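Local coordinates for mandelate racemase/muconate lactonizing protein (Thermobispora bispora, PDB 3VC5) that probably catalyses the magnesium-dependent dehydration of D-glucarate to 5-dehydro-4-deoxy-D-glucarate, as a member of the enolase superfamily, at residues Gly116-Ser121 with Ser336-Ser341; Met288-Pro293 with Arg303-Leu308; Ser165-Tyr170 with Arg237-Ala242; Ile345-Met350 with Thr366-Gln371. All coordinates share one frame; numbering follows the deposited sequence.

All four contacts lie in or around an enolase-superfamily barrel. Contacts 1, 2 and 3 share its sheet: the centres of contacts 1 and 2 are about 11 Å apart, and Ser336 N probably donates to Leu308 O at 2.9 Å, joining neighbouring strands. Contact 3 is centred about 12 Å from contact 1 and supplies the magnesium ligand Asp239, while contact 1 brings in His338, whose side chain comes within about 3 Å of another ligand, Asn287. Contact 4 adds a residue of the pocket holding a phosphate ion and is tied to contact 3 by a probable bond of 2.8 Å from Trp370 NE1 to Tyr167 O. Contacts 2 and 4, centred about 22 Å apart, do not touch.

Contact 1 of 4, residues Gly116-Ser121 with Ser336-Ser341; sequences GLTGSS and SMHSNS
The methyl of Thr118 abuts the imidazole of His338, joining a loop between helices 95-106 and 123-146 to the residues that follow strand 334-337 of the enolase-superfamily barrel. His338 stands just beyond the C-terminal end of that strand, where this fold places its active site, and is the predicted proton acceptor. Its CB leaves the backbone toward the 116-121 loop, and CG lies opposite the backbone N (chi1 164°), which sends the ring outward to meet the threonine. ND1, next around the ring, is hydrogen-bonded to Asp311 OD2, a His-Asp pair that fixes the rotation of the imidazole; the Thr118 methyl is a distant 4.2 Å from ND1. CE1 makes the tightest approach, 3.4 Å from Thr118 CG2, and NE2 follows at 3.7 Å from the same methyl. The methyl comes obliquely onto this corner of the ring, and the two side chains cross at about a right angle. NE2 also lies close to Ser339 O, but the angle is too poor for a hydrogen bond.

On the loop side, Thr118 holds OG1 between its backbone N and carbonyl carbon (chi1 60°), leaving CG2 as the branch that faces the histidine. Contact is small, 98 Å² in all, with no hydrogen bond between the segments. The loop keeps its own shape: Lys125 NZ holds Thr118 O, and a type I beta turn from Gly116 to Gly119 is closed by Gly119 N, which donates to Gly116 O at 3.1 Å.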
loop_
_atom_site.group_PDB
_atom_site.type_symbol
_atom_site.label_atom_id
_atom_site.label_comp_id
_atom_site.label_asym_id
_atom_site.label_seq_id
_atom_site.Cartn_x
_atom_site.Cartn_y
_atom_site.Cartn_z
ATOM N N GLY A 116 12.731 16.202 -18.901
ATOM C CA GLY A 116 11.278 16.002 -18.704
ATOM C C GLY A 116 10.771 14.600 -18.980
ATOM O O GLY A 116 9.508 14.370 -19.052
ATOM N N LEU A 117 11.703 13.631 -19.091
ATOM C CA LEU A 117 11.239 12.315 -19.525
ATOM C C LEU A 117 10.614 11.475 -18.409
ATOM O O LEU A 117 10.143 10.349 -18.661
ATOM C CB LEU A 117 12.329 11.535 -20.269
ATOM C CG LEU A 117 12.840 12.233 -21.531
ATOM C CD1 LEU A 117 13.776 11.328 -22.288
ATOM C CD2 LEU A 117 11.698 12.666 -22.457
ATOM N N THR A 118 10.623 11.991 -17.174
ATOM C CA THR A 118 9.820 11.375 -16.128
ATOM C C THR A 118 8.735 12.341 -15.592
ATOM O O THR A 118 8.383 12.310 -14.398
ATOM C CB THR A 118 10.662 10.821 -14.948
ATOM O OG1 THR A 118 11.408 11.881 -14.329
ATOM C CG2 THR A 118 11.637 9.725 -15.434
ATOM N N GLY A 119 8.216 13.184 -16.477
ATOM C CA GLY A 119 7.099 14.062 -16.124
ATOM C C GLY A 119 7.505 15.263 -15.291
ATOM O O GLY A 119 8.699 15.545 -15.096
ATOM N N SER A 120 6.497 15.975 -14.798
ATOM C CA SER A 120 6.725 17.213 -14.070
ATOM C C SER A 120 7.362 16.997 -12.712
ATOM O O SER A 120 7.321 15.902 -12.145
ATOM C CB SER A 120 5.414 17.980 -13.863
ATOM O OG SER A 120 4.618 17.930 -15.019
ATOM N N SER A 121 7.963 18.058 -12.209
ATOM C CA SER A 121 8.513 18.103 -10.863
ATOM C C SER A 121 7.447 18.600 -9.903
ATOM O O SER A 121 6.533 19.352 -10.293
ATOM C CB SER A 121 9.700 19.078 -10.831
ATOM O OG SER A 121 10.686 18.704 -11.780
ATOM N N SER A 336 3.953 -1.904 -15.026
ATOM C CA SER A 336 5.248 -2.248 -15.573
ATOM C C SER A 336 6.273 -1.442 -14.762
ATOM O O SER A 336 5.952 -0.960 -13.665
ATOM C CB SER A 336 5.294 -1.884 -17.062
ATOM O OG SER A 336 6.517 -2.275 -17.656
ATOM N N MET A 337 7.494 -1.280 -15.275
ATOM C CA MET A 337 8.493 -0.536 -14.509
ATOM C C MET A 337 9.375 0.245 -15.459
ATOM O O MET A 337 9.915 -0.317 -16.402
ATOM C CB MET A 337 9.377 -1.501 -13.694
ATOM C CG MET A 337 10.308 -0.792 -12.693
ATOM S SD MET A 337 11.280 -1.902 -11.643
ATOM C CE MET A 337 9.979 -2.669 -10.659
ATOM N N HIS A 338 9.534 1.533 -15.178
ATOM C CA HIS A 338 10.380 2.449 -15.928
ATOM C C HIS A 338 11.820 2.359 -15.406
ATOM O O HIS A 338 12.063 2.166 -14.187
ATOM C CB HIS A 338 9.823 3.882 -15.778
ATOM C CG HIS A 338 10.791 4.966 -16.164
ATOM N ND1 HIS A 338 11.667 5.559 -15.260
ATOM C CD2 HIS A 338 11.016 5.570 -17.362
ATOM C CE1 HIS A 338 12.384 6.483 -15.891
ATOM N NE2 HIS A 338 12.015 6.498 -17.174
ATOM N N SER A 339 12.758 2.587 -16.324
ATOM C CA SER A 339 14.181 2.570 -16.021
ATOM C C SER A 339 14.836 3.911 -16.436
ATOM O O SER A 339 14.400 4.541 -17.420
ATOM C CB SER A 339 14.838 1.377 -16.746
ATOM O OG SER A 339 16.241 1.424 -16.610
ATOM N N ASN A 340 15.879 4.331 -15.707
ATOM C CA ASN A 340 16.873 5.286 -16.224
ATOM C C ASN A 340 18.246 4.587 -16.143
ATOM O O ASN A 340 18.404 3.604 -15.372
ATOM C CB ASN A 340 16.951 6.557 -15.387
ATOM C CG ASN A 340 15.839 7.537 -15.677
ATOM O OD1 ASN A 340 15.013 7.791 -14.806
ATOM N ND2 ASN A 340 15.819 8.111 -16.878
ATOM N N SER A 341 19.236 5.080 -16.891
ATOM C CA SER A 341 20.581 4.472 -16.852
ATOM C C SER A 341 20.964 4.227 -15.409
ATOM O O SER A 341 20.931 5.175 -14.602
ATOM C CB SER A 341 21.574 5.467 -17.432
ATOM O OG SER A 341 21.176 5.811 -18.754
#

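Contact 2 of 4, residues Met288-Pro293 with Arg303-Leu308; sequences MCVVTP and RPIGVL
Val290 and Leu308 meet at about a right angle, and the valine spreads its two methyls over two partners. With CG1 anti to the backbone N (chi1 -179°), that branch reaches Leu308 CD1 at 3.8 Å, while CG2, beside the backbone N, lies flank-on to Ile305 CD1 at 4.2 Å. Leu308 leaves its strand without aiming straight at the loop; an extended first torsion and a second near 60° (chi2 61°) bend CD1 across to it. The same methyl rests 3.4 Å from the carbonyl oxygen Val290 O, so it packs on both backbone and side chain. At the outer end, Cys289 SG lies 4.2 Å from Pro304 CB, a looser apolar touch. No hydrogen bond crosses between the segments.

Helix 270-277 continues this apolar surface through Ile270, which touches Cys289 and Pro304, and Met273, which touches Pro304 and Ile305; Trp315 lies against Val290 and Leu308. The loop leads from strand 284-286 into helix 296-302, and the chain returns through Pro304 and Ile305 into strand 307-310, parallel to the first: a beta-alpha-beta crossover, the repeating unit of the barrel in this superfamily.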
loop_
_atom_site.group_PDB
_atom_site.type_symbol
_atom_site.label_atom_id
_atom_site.label_comp_id
_atom_site.label_asym_id
_atom_site.label_seq_id
_atom_site.Cartn_x
_atom_site.Cartn_y
_atom_site.Cartn_z
ATOM N N MET A 288 5.136 9.591 -17.638
ATOM C CA MET A 288 5.219 11.049 -17.846
ATOM C C MET A 288 4.039 11.799 -17.313
ATOM O O MET A 288 4.251 12.839 -16.711
ATOM C CB MET A 288 5.425 11.438 -19.330
ATOM C CG MET A 288 6.753 10.896 -19.887
ATOM S SD MET A 288 6.970 11.266 -21.655
ATOM C CE MET A 288 7.228 13.044 -21.647
ATOM N N CYS A 289 2.816 11.306 -17.524
ATOM C CA CYS A 289 1.644 12.079 -17.079
ATOM C C CYS A 289 1.119 11.589 -15.726
ATOM O O CYS A 289 0.240 12.201 -15.146
ATOM C CB CYS A 289 0.536 12.077 -18.167
ATOM S SG CYS A 289 -0.354 10.508 -18.436
ATOM N N VAL A 290 1.604 10.429 -15.271
ATOM C CA VAL A 290 1.321 9.939 -13.908
ATOM C C VAL A 290 2.639 9.517 -13.286
ATOM O O VAL A 290 3.177 8.441 -13.651
ATOM C CB VAL A 290 0.353 8.732 -13.935
ATOM C CG1 VAL A 290 0.047 8.231 -12.520
ATOM C CG2 VAL A 290 -0.950 9.106 -14.676
ATOM N N VAL A 291 3.186 10.368 -12.412
ATOM C CA VAL A 291 4.546 10.138 -11.903
ATOM C C VAL A 291 4.650 10.409 -10.400
ATOM O O VAL A 291 5.737 10.392 -9.836
ATOM C CB VAL A 291 5.633 10.937 -12.700
ATOM C CG1 VAL A 291 5.686 10.473 -14.173
ATOM C CG2 VAL A 291 5.328 12.419 -12.628
ATOM N N THR A 292 3.514 10.725 -9.769
ATOM C CA THR A 292 3.527 10.964 -8.325
ATOM C C THR A 292 2.085 10.725 -7.841
ATOM O O THR A 292 1.164 10.743 -8.653
ATOM C CB THR A 292 4.057 12.401 -8.017
ATOM O OG1 THR A 292 4.312 12.504 -6.619
ATOM C CG2 THR A 292 3.061 13.494 -8.403
ATOM N N PRO A 293 1.874 10.429 -6.557
ATOM C CA PRO A 293 0.514 10.001 -6.210
ATOM C C PRO A 293 -0.592 11.021 -6.467
ATOM O O PRO A 293 -1.727 10.626 -6.772
ATOM C CB PRO A 293 0.643 9.651 -4.699
ATOM C CG PRO A 293 2.091 9.146 -4.591
ATOM C CD PRO A 293 2.831 10.157 -5.446
ATOM N N ARG A 303 -8.817 8.277 -17.379
ATOM C CA ARG A 303 -8.270 7.045 -17.965
ATOM C C ARG A 303 -7.312 7.312 -19.139
ATOM O O ARG A 303 -7.521 6.841 -20.258
ATOM C CB ARG A 303 -9.393 6.068 -18.338
ATOM C CG ARG A 303 -10.212 5.595 -17.123
ATOM C CD ARG A 303 -9.473 4.470 -16.369
ATOM N NE ARG A 303 -10.010 4.155 -15.035
ATOM C CZ ARG A 303 -9.634 3.083 -14.335
ATOM N NH1 ARG A 303 -8.749 2.237 -14.865
ATOM N NH2 ARG A 303 -10.135 2.838 -13.119
ATOM N N PRO A 304 -6.227 8.053 -18.874
ATOM C CA PRO A 304 -5.186 8.231 -19.894
ATOM C C PRO A 304 -4.395 6.935 -20.115
ATOM O O PRO A 304 -3.709 6.797 -21.125
ATOM C CB PRO A 304 -4.265 9.275 -19.261
ATOM C CG PRO A 304 -4.419 9.059 -17.766
ATOM C CD PRO A 304 -5.878 8.696 -17.586
ATOM N N ILE A 305 -4.455 6.013 -19.161
ATOM C CA ILE A 305 -3.597 4.818 -19.240
ATOM C C ILE A 305 -4.309 3.561 -18.795
ATOM O O ILE A 305 -5.231 3.597 -17.978
ATOM C CB ILE A 305 -2.318 4.950 -18.413
ATOM C CG1 ILE A 305 -2.684 5.047 -16.923
ATOM C CG2 ILE A 305 -1.449 6.120 -18.939
ATOM C CD1 ILE A 305 -1.496 5.143 -15.956
ATOM N N GLY A 306 -3.838 2.439 -19.339
ATOM C CA GLY A 306 -4.178 1.141 -18.846
ATOM C C GLY A 306 -2.999 0.536 -18.095
ATOM O O GLY A 306 -3.181 -0.457 -17.376
ATOM N N VAL A 307 -1.794 1.106 -18.270
ATOM C CA VAL A 307 -0.562 0.573 -17.666
ATOM C C VAL A 307 0.266 1.723 -17.079
ATOM O O VAL A 307 0.570 2.693 -17.784
ATOM C CB VAL A 307 0.304 -0.171 -18.704
ATOM C CG1 VAL A 307 1.554 -0.738 -18.038
ATOM C CG2 VAL A 307 -0.499 -1.287 -19.386
ATOM N N LEU A 308 0.621 1.621 -15.797
ATOM C CA LEU A 308 1.535 2.577 -15.160
ATOM C C LEU A 308 2.931 1.927 -15.091
ATOM O O LEU A 308 3.047 0.792 -14.613
ATOM C CB LEU A 308 1.096 2.901 -13.721
ATOM C CG LEU A 308 2.027 3.856 -12.974
ATOM C CD1 LEU A 308 2.084 5.217 -13.705
ATOM C CD2 LEU A 308 1.545 4.017 -11.523
#

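Contact 3 of 4, residues Ser165-Tyr170 with Arg237-Ala242; sequences SAYLFY and RLDPNA
Ser165 with Arg237, and Tyr167 with Asp239, bring polar atoms together across the segments without a hydrogen bond, and each pair shares a third residue bonded to both members. Ser165 OG stays 3.6 Å from Arg237 NH2, with the serine oblique to the guanidinium group; Asp365 OD1 binds both, as a hydrogen-bond partner of the serine and a salt-bridge partner of the arginine. The extended Arg237 chain also carries NE to a salt bridge with Glu261. Further along, Tyr167 OH lies 3.6 Å from Asp239 OD2, and Lys211 NZ joins the two, while Lys209 NZ also bonds the phenol. Strand 208-211, which bears both lysines, runs between strands 161-169 and 236-239 in the barrel sheet, and the contact reaches across that strand, its Tyr167-Asp239 end lying at the active site.

Tyr167 extends its ring with CG roughly opposite the backbone N (chi1 -151°), and Phe169 CZ sits 3.6 Å above one face, offset toward the rim. The ring and the Asp239 carboxylate are tilted 34° from each other. OD1, the other oxygen, accepts from Asn241 N at 3.3 Å, met from well above the carboxylate plane; this Asx turn steadies the group as the chain leaves the strand.

Asp239 is a magnesium ligand, so replacing it with an alanine would probably leave the metal short of a ligand and Lys211 without its carboxylate mate. In this chain, modelled without the metal, OD2 pairs with Lys211, predicted as a proton acceptor; the same carboxylate binds magnesium, so the placement of lysine and metal is probably coupled.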
loop_
_atom_site.group_PDB
_atom_site.type_symbol
_atom_site.label_atom_id
_atom_site.label_comp_id
_atom_site.label_asym_id
_atom_site.label_seq_id
_atom_site.Cartn_x
_atom_site.Cartn_y
_atom_site.Cartn_z
ATOM N N SER A 165 12.657 -6.427 -20.314
ATOM C CA SER A 165 12.586 -6.196 -21.759
ATOM C C SER A 165 13.946 -5.803 -22.331
ATOM O O SER A 165 14.845 -5.320 -21.615
ATOM C CB SER A 165 11.567 -5.083 -22.067
ATOM O OG SER A 165 11.982 -3.871 -21.450
ATOM N N ALA A 166 14.088 -6.016 -23.636
ATOM C CA ALA A 166 15.187 -5.478 -24.406
ATOM C C ALA A 166 14.855 -4.022 -24.728
ATOM O O ALA A 166 13.880 -3.760 -25.448
ATOM C CB ALA A 166 15.334 -6.274 -25.718
ATOM N N TYR A 167 15.661 -3.100 -24.211
ATOM C CA TYR A 167 15.399 -1.657 -24.348
ATOM C C TYR A 167 16.176 -1.163 -25.571
ATOM O O TYR A 167 17.360 -0.864 -25.496
ATOM C CB TYR A 167 15.831 -0.888 -23.100
ATOM C CG TYR A 167 15.017 0.376 -22.843
ATOM C CD1 TYR A 167 14.460 1.115 -23.889
ATOM C CD2 TYR A 167 14.847 0.845 -21.535
ATOM C CE1 TYR A 167 13.706 2.263 -23.636
ATOM C CE2 TYR A 167 14.080 2.005 -21.271
ATOM C CZ TYR A 167 13.535 2.712 -22.316
ATOM O OH TYR A 167 12.739 3.854 -22.087
ATOM N N LEU A 168 15.506 -1.148 -26.718
ATOM C CA LEU A 168 16.144 -0.749 -27.960
ATOM C C LEU A 168 16.053 0.763 -28.165
ATOM O O LEU A 168 15.016 1.424 -27.844
ATOM C CB LEU A 168 15.496 -1.464 -29.148
ATOM C CG LEU A 168 15.272 -2.980 -29.059
ATOM C CD1 LEU A 168 14.666 -3.535 -30.366
ATOM C CD2 LEU A 168 16.600 -3.712 -28.738
ATOM N N PHE A 169 17.110 1.291 -28.768
ATOM C CA PHE A 169 17.204 2.696 -29.099
ATOM C C PHE A 169 17.764 2.856 -30.485
ATOM O O PHE A 169 18.704 2.148 -30.857
ATOM C CB PHE A 169 18.207 3.406 -28.195
ATOM C CG PHE A 169 17.737 3.611 -26.767
ATOM C CD1 PHE A 169 17.805 2.583 -25.835
ATOM C CD2 PHE A 169 17.256 4.853 -26.360
ATOM C CE1 PHE A 169 17.393 2.785 -24.493
ATOM C CE2 PHE A 169 16.820 5.068 -25.020
ATOM C CZ PHE A 169 16.881 4.041 -24.101
ATOM N N TYR A 170 17.260 3.843 -31.212
ATOM C CA TYR A 170 18.032 4.376 -32.321
ATOM C C TYR A 170 19.289 5.010 -31.732
ATOM O O TYR A 170 19.247 5.596 -30.647
ATOM C CB TYR A 170 17.225 5.405 -33.104
ATOM C CG TYR A 170 15.995 4.853 -33.764
ATOM C CD1 TYR A 170 16.085 4.140 -34.969
ATOM C CD2 TYR A 170 14.734 5.089 -33.233
ATOM C CE1 TYR A 170 14.957 3.653 -35.592
ATOM C CE2 TYR A 170 13.591 4.615 -33.863
ATOM C CZ TYR A 170 13.710 3.900 -35.049
ATOM O OH TYR A 170 12.579 3.428 -35.684
ATOM N N ARG A 237 6.701 -3.036 -27.411
ATOM C CA ARG A 237 6.221 -1.736 -26.915
ATOM C C ARG A 237 6.900 -0.659 -27.721
ATOM O O ARG A 237 8.003 -0.863 -28.185
ATOM C CB ARG A 237 6.631 -1.544 -25.444
ATOM C CG ARG A 237 6.222 -2.682 -24.512
ATOM C CD ARG A 237 7.240 -2.805 -23.342
ATOM N NE ARG A 237 6.781 -3.783 -22.391
ATOM C CZ ARG A 237 7.328 -4.007 -21.204
ATOM N NH1 ARG A 237 6.766 -4.917 -20.412
ATOM N NH2 ARG A 237 8.433 -3.345 -20.817
ATOM N N LEU A 238 6.248 0.500 -27.863
ATOM C CA LEU A 238 6.830 1.642 -28.552
ATOM C C LEU A 238 6.647 2.853 -27.655
ATOM O O LEU A 238 5.541 3.065 -27.138
ATOM C CB LEU A 238 6.135 1.878 -29.899
ATOM C CG LEU A 238 6.566 3.114 -30.720
ATOM C CD1 LEU A 238 8.051 3.097 -31.061
ATOM C CD2 LEU A 238 5.725 3.214 -32.007
ATOM N N ASP A 239 7.717 3.644 -27.482
ATOM C CA ASP A 239 7.740 4.720 -26.482
ATOM C C ASP A 239 8.234 6.053 -27.077
ATOM O O ASP A 239 9.424 6.349 -27.030
ATOM C CB ASP A 239 8.653 4.290 -25.317
ATOM C CG ASP A 239 8.777 5.351 -24.251
ATOM O OD1 ASP A 239 7.946 6.300 -24.205
ATOM O OD2 ASP A 239 9.725 5.231 -23.447
ATOM N N PRO A 240 7.315 6.877 -27.626
ATOM C CA PRO A 240 7.742 8.152 -28.203
ATOM C C PRO A 240 7.953 9.319 -27.205
ATOM O O PRO A 240 8.261 10.429 -27.637
ATOM C CB PRO A 240 6.613 8.498 -29.197
ATOM C CG PRO A 240 5.737 7.304 -29.263
ATOM C CD PRO A 240 5.929 6.542 -28.001
ATOM N N ASN A 241 7.807 9.076 -25.897
ATOM C CA ASN A 241 7.973 10.131 -24.894
ATOM C C ASN A 241 7.236 11.433 -25.256
ATOM O O ASN A 241 7.808 12.528 -25.167
ATOM C CB ASN A 241 9.452 10.416 -24.592
ATOM C CG ASN A 241 10.091 9.341 -23.751
ATOM O OD1 ASN A 241 10.954 8.590 -24.239
ATOM N ND2 ASN A 241 9.697 9.255 -22.465
ATOM N N ALA A 242 5.982 11.277 -25.671
ATOM C CA ALA A 242 5.057 12.397 -25.898
ATOM C C ALA A 242 5.396 13.237 -27.140
ATOM O O ALA A 242 5.006 14.407 -27.238
ATOM C CB ALA A 242 4.959 13.278 -24.651
#

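Contact 4 of 4, residues Ile345-Met350 with Thr366-Gln371; sequences ISLAAM and THTPWQ. With PO4 (phosphate ion), chain B.
Leu347 meets Thr368 at about a right angle, with the hydroxyl oxygen facing the leucine fork. CD2 is 4.0 Å from Thr368 OG1 and CD1 4.1 Å, nearly equal approaches, and CD1 also comes to 4.2 Å from Thr366 OG1. A trans first torsion (chi1 -173°) swings the Leu347 fork off the helix, so that both methyls border the threonine hydroxyls. Thr368 in turn presents OG1 rather than its methyl. The hydroxyls find their polar partners beside the leucine: Thr366 OG1 and Thr368 OG1 are hydrogen-bonded to each other at 2.7 Å, either being a possible donor, and His342 NE2 is a further partner of Thr366 OG1.

Helix 344-355 follows strand 334-337 of the enolase-superfamily barrel, and the contact packs it against the loop that later leads to strand 388-390. Tyr164 of strand 161-169 touches Leu347 and Thr366 as well, tying the helix and loop to the barrel wall.

His367, between the two threonines in sequence, directs its ring to the phosphate ion, which probably came from the crystallisation liquor, instead of the helix. NE2 donates to phosphate O2 at 2.7 Å with a bent N-H...O angle of 137°; the oxygen sits at the ring edge, near its plane. Ser339 OG bonds ND1, so the ring is held at both nitrogens, and it meets the Tyr167 ring at about 45°. A phenylalanine in place of His367 is likely to leave phosphate O2 and Ser339 OG each without this partner. Lys211, Asn42, His47 and Arg421 supply further hydrogen bonds to the phosphate.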
loop_
_atom_site.group_PDB
_atom_site.type_symbol
_atom_site.label_atom_id
_atom_site.label_comp_id
_atom_site.label_asym_id
_atom_site.label_seq_id
_atom_site.Cartn_x
_atom_site.Cartn_y
_atom_site.Cartn_z
ATOM N N ILE A 345 22.975 -1.637 -7.789
ATOM C CA ILE A 345 22.199 -1.397 -6.563
ATOM C C ILE A 345 20.746 -1.167 -6.978
ATOM O O ILE A 345 19.824 -1.815 -6.459
ATOM C CB ILE A 345 22.756 -0.214 -5.773
ATOM C CG1 ILE A 345 24.150 -0.578 -5.233
ATOM C CG2 ILE A 345 21.758 0.206 -4.637
ATOM C CD1 ILE A 345 24.971 0.674 -4.858
ATOM N N SER A 346 20.554 -0.293 -7.960
ATOM C CA SER A 346 19.205 -0.054 -8.529
ATOM C C SER A 346 18.648 -1.356 -9.117
ATOM O O SER A 346 17.484 -1.672 -8.908
ATOM C CB SER A 346 19.231 1.020 -9.610
ATOM O OG SER A 346 19.314 2.278 -8.977
ATOM N N LEU A 347 19.475 -2.127 -9.829
ATOM C CA LEU A 347 18.958 -3.386 -10.425
ATOM C C LEU A 347 18.503 -4.358 -9.337
ATOM O O LEU A 347 17.427 -4.984 -9.465
ATOM C CB LEU A 347 19.995 -4.092 -11.310
ATOM C CG LEU A 347 19.459 -5.313 -12.090
ATOM C CD1 LEU A 347 18.302 -4.982 -13.008
ATOM C CD2 LEU A 347 20.590 -5.944 -12.894
ATOM N N ALA A 348 19.258 -4.449 -8.234
ATOM C CA ALA A 348 18.868 -5.357 -7.131
ATOM C C ALA A 348 17.530 -4.857 -6.553
ATOM O O ALA A 348 16.605 -5.640 -6.330
ATOM C CB ALA A 348 19.916 -5.381 -6.053
ATOM N N ALA A 349 17.438 -3.539 -6.330
ATOM C CA ALA A 349 16.219 -2.974 -5.735
ATOM C C ALA A 349 14.995 -3.189 -6.645
ATOM O O ALA A 349 13.929 -3.593 -6.174
ATOM C CB ALA A 349 16.413 -1.525 -5.420
ATOM N N MET A 350 15.170 -2.926 -7.941
ATOM C CA MET A 350 14.131 -3.174 -8.934
ATOM C C MET A 350 13.644 -4.597 -8.888
ATOM O O MET A 350 12.439 -4.878 -8.987
ATOM C CB MET A 350 14.611 -2.808 -10.353
ATOM C CG MET A 350 14.904 -1.310 -10.519
ATOM S SD MET A 350 16.071 -0.980 -11.883
ATOM C CE MET A 350 15.017 -1.168 -13.296
ATOM N N THR A 366 14.927 -2.123 -18.316
ATOM C CA THR A 366 16.246 -1.812 -17.758
ATOM C C THR A 366 17.198 -1.316 -18.849
ATOM O O THR A 366 17.122 -1.771 -20.009
ATOM C CB THR A 366 16.893 -3.026 -17.040
ATOM O OG1 THR A 366 18.147 -2.606 -16.472
ATOM C CG2 THR A 366 17.065 -4.235 -17.949
ATOM N N HIS A 367 18.076 -0.376 -18.496
ATOM C CA HIS A 367 19.144 0.081 -19.395
ATOM C C HIS A 367 20.386 -0.799 -19.285
ATOM O O HIS A 367 21.380 -0.547 -19.949
ATOM C CB HIS A 367 19.535 1.517 -19.077
ATOM C CG HIS A 367 18.515 2.544 -19.495
ATOM N ND1 HIS A 367 17.319 2.744 -18.825
ATOM C CD2 HIS A 367 18.515 3.420 -20.529
ATOM C CE1 HIS A 367 16.646 3.720 -19.418
ATOM N NE2 HIS A 367 17.355 4.154 -20.448
ATOM N N THR A 368 20.331 -1.822 -18.443
ATOM C CA THR A 368 21.542 -2.594 -18.123
ATOM C C THR A 368 22.473 -2.903 -19.315
ATOM O O THR A 368 23.659 -2.646 -19.230
ATOM C CB THR A 368 21.191 -3.886 -17.344
ATOM O OG1 THR A 368 20.659 -3.539 -16.048
ATOM C CG2 THR A 368 22.420 -4.784 -17.195
ATOM N N PRO A 369 21.939 -3.418 -20.445
ATOM C CA PRO A 369 22.900 -3.813 -21.519
ATOM C C PRO A 369 23.793 -2.641 -21.967
ATOM O O PRO A 369 24.957 -2.838 -22.334
ATOM C CB PRO A 369 21.976 -4.233 -22.661
ATOM C CG PRO A 369 20.698 -4.711 -21.933
ATOM C CD PRO A 369 20.535 -3.721 -20.813
ATOM N N TRP A 370 23.242 -1.421 -21.954
ATOM C CA TRP A 370 23.919 -0.243 -22.494
ATOM C C TRP A 370 25.102 0.160 -21.638
ATOM O O TRP A 370 26.011 0.866 -22.118
ATOM C CB TRP A 370 22.908 0.935 -22.591
ATOM C CG TRP A 370 21.816 0.551 -23.587
ATOM C CD1 TRP A 370 20.493 0.378 -23.328
ATOM C CD2 TRP A 370 21.992 0.252 -24.991
ATOM N NE1 TRP A 370 19.823 -0.004 -24.481
ATOM C CE2 TRP A 370 20.729 -0.102 -25.507
ATOM C CE3 TRP A 370 23.105 0.222 -25.850
ATOM C CZ2 TRP A 370 20.537 -0.438 -26.859
ATOM C CZ3 TRP A 370 22.914 -0.118 -27.183
ATOM C CH2 TRP A 370 21.649 -0.449 -27.672
ATOM N N GLN A 371 25.071 -0.250 -20.362
ATOM C CA GLN A 371 26.178 0.081 -19.466
ATOM C C GLN A 371 27.333 -0.915 -19.623
ATOM O O GLN A 371 28.386 -0.741 -19.025
ATOM C CB GLN A 371 25.691 0.179 -18.021
ATOM C CG GLN A 371 25.430 1.645 -17.612
ATOM C CD GLN A 371 24.595 2.381 -18.656
ATOM O OE1 GLN A 371 23.363 2.180 -18.732
ATOM N NE2 GLN A 371 25.250 3.214 -19.484
HETATM P P PO4 B . 15.776 7.669 -21.300
HETATM O O1 PO4 B . 16.106 8.291 -22.601
HETATM O O2 PO4 B . 16.937 6.747 -20.995
HETATM O O3 PO4 B . 15.661 8.676 -20.234
HETATM O O4 PO4 B . 14.534 6.950 -21.446
#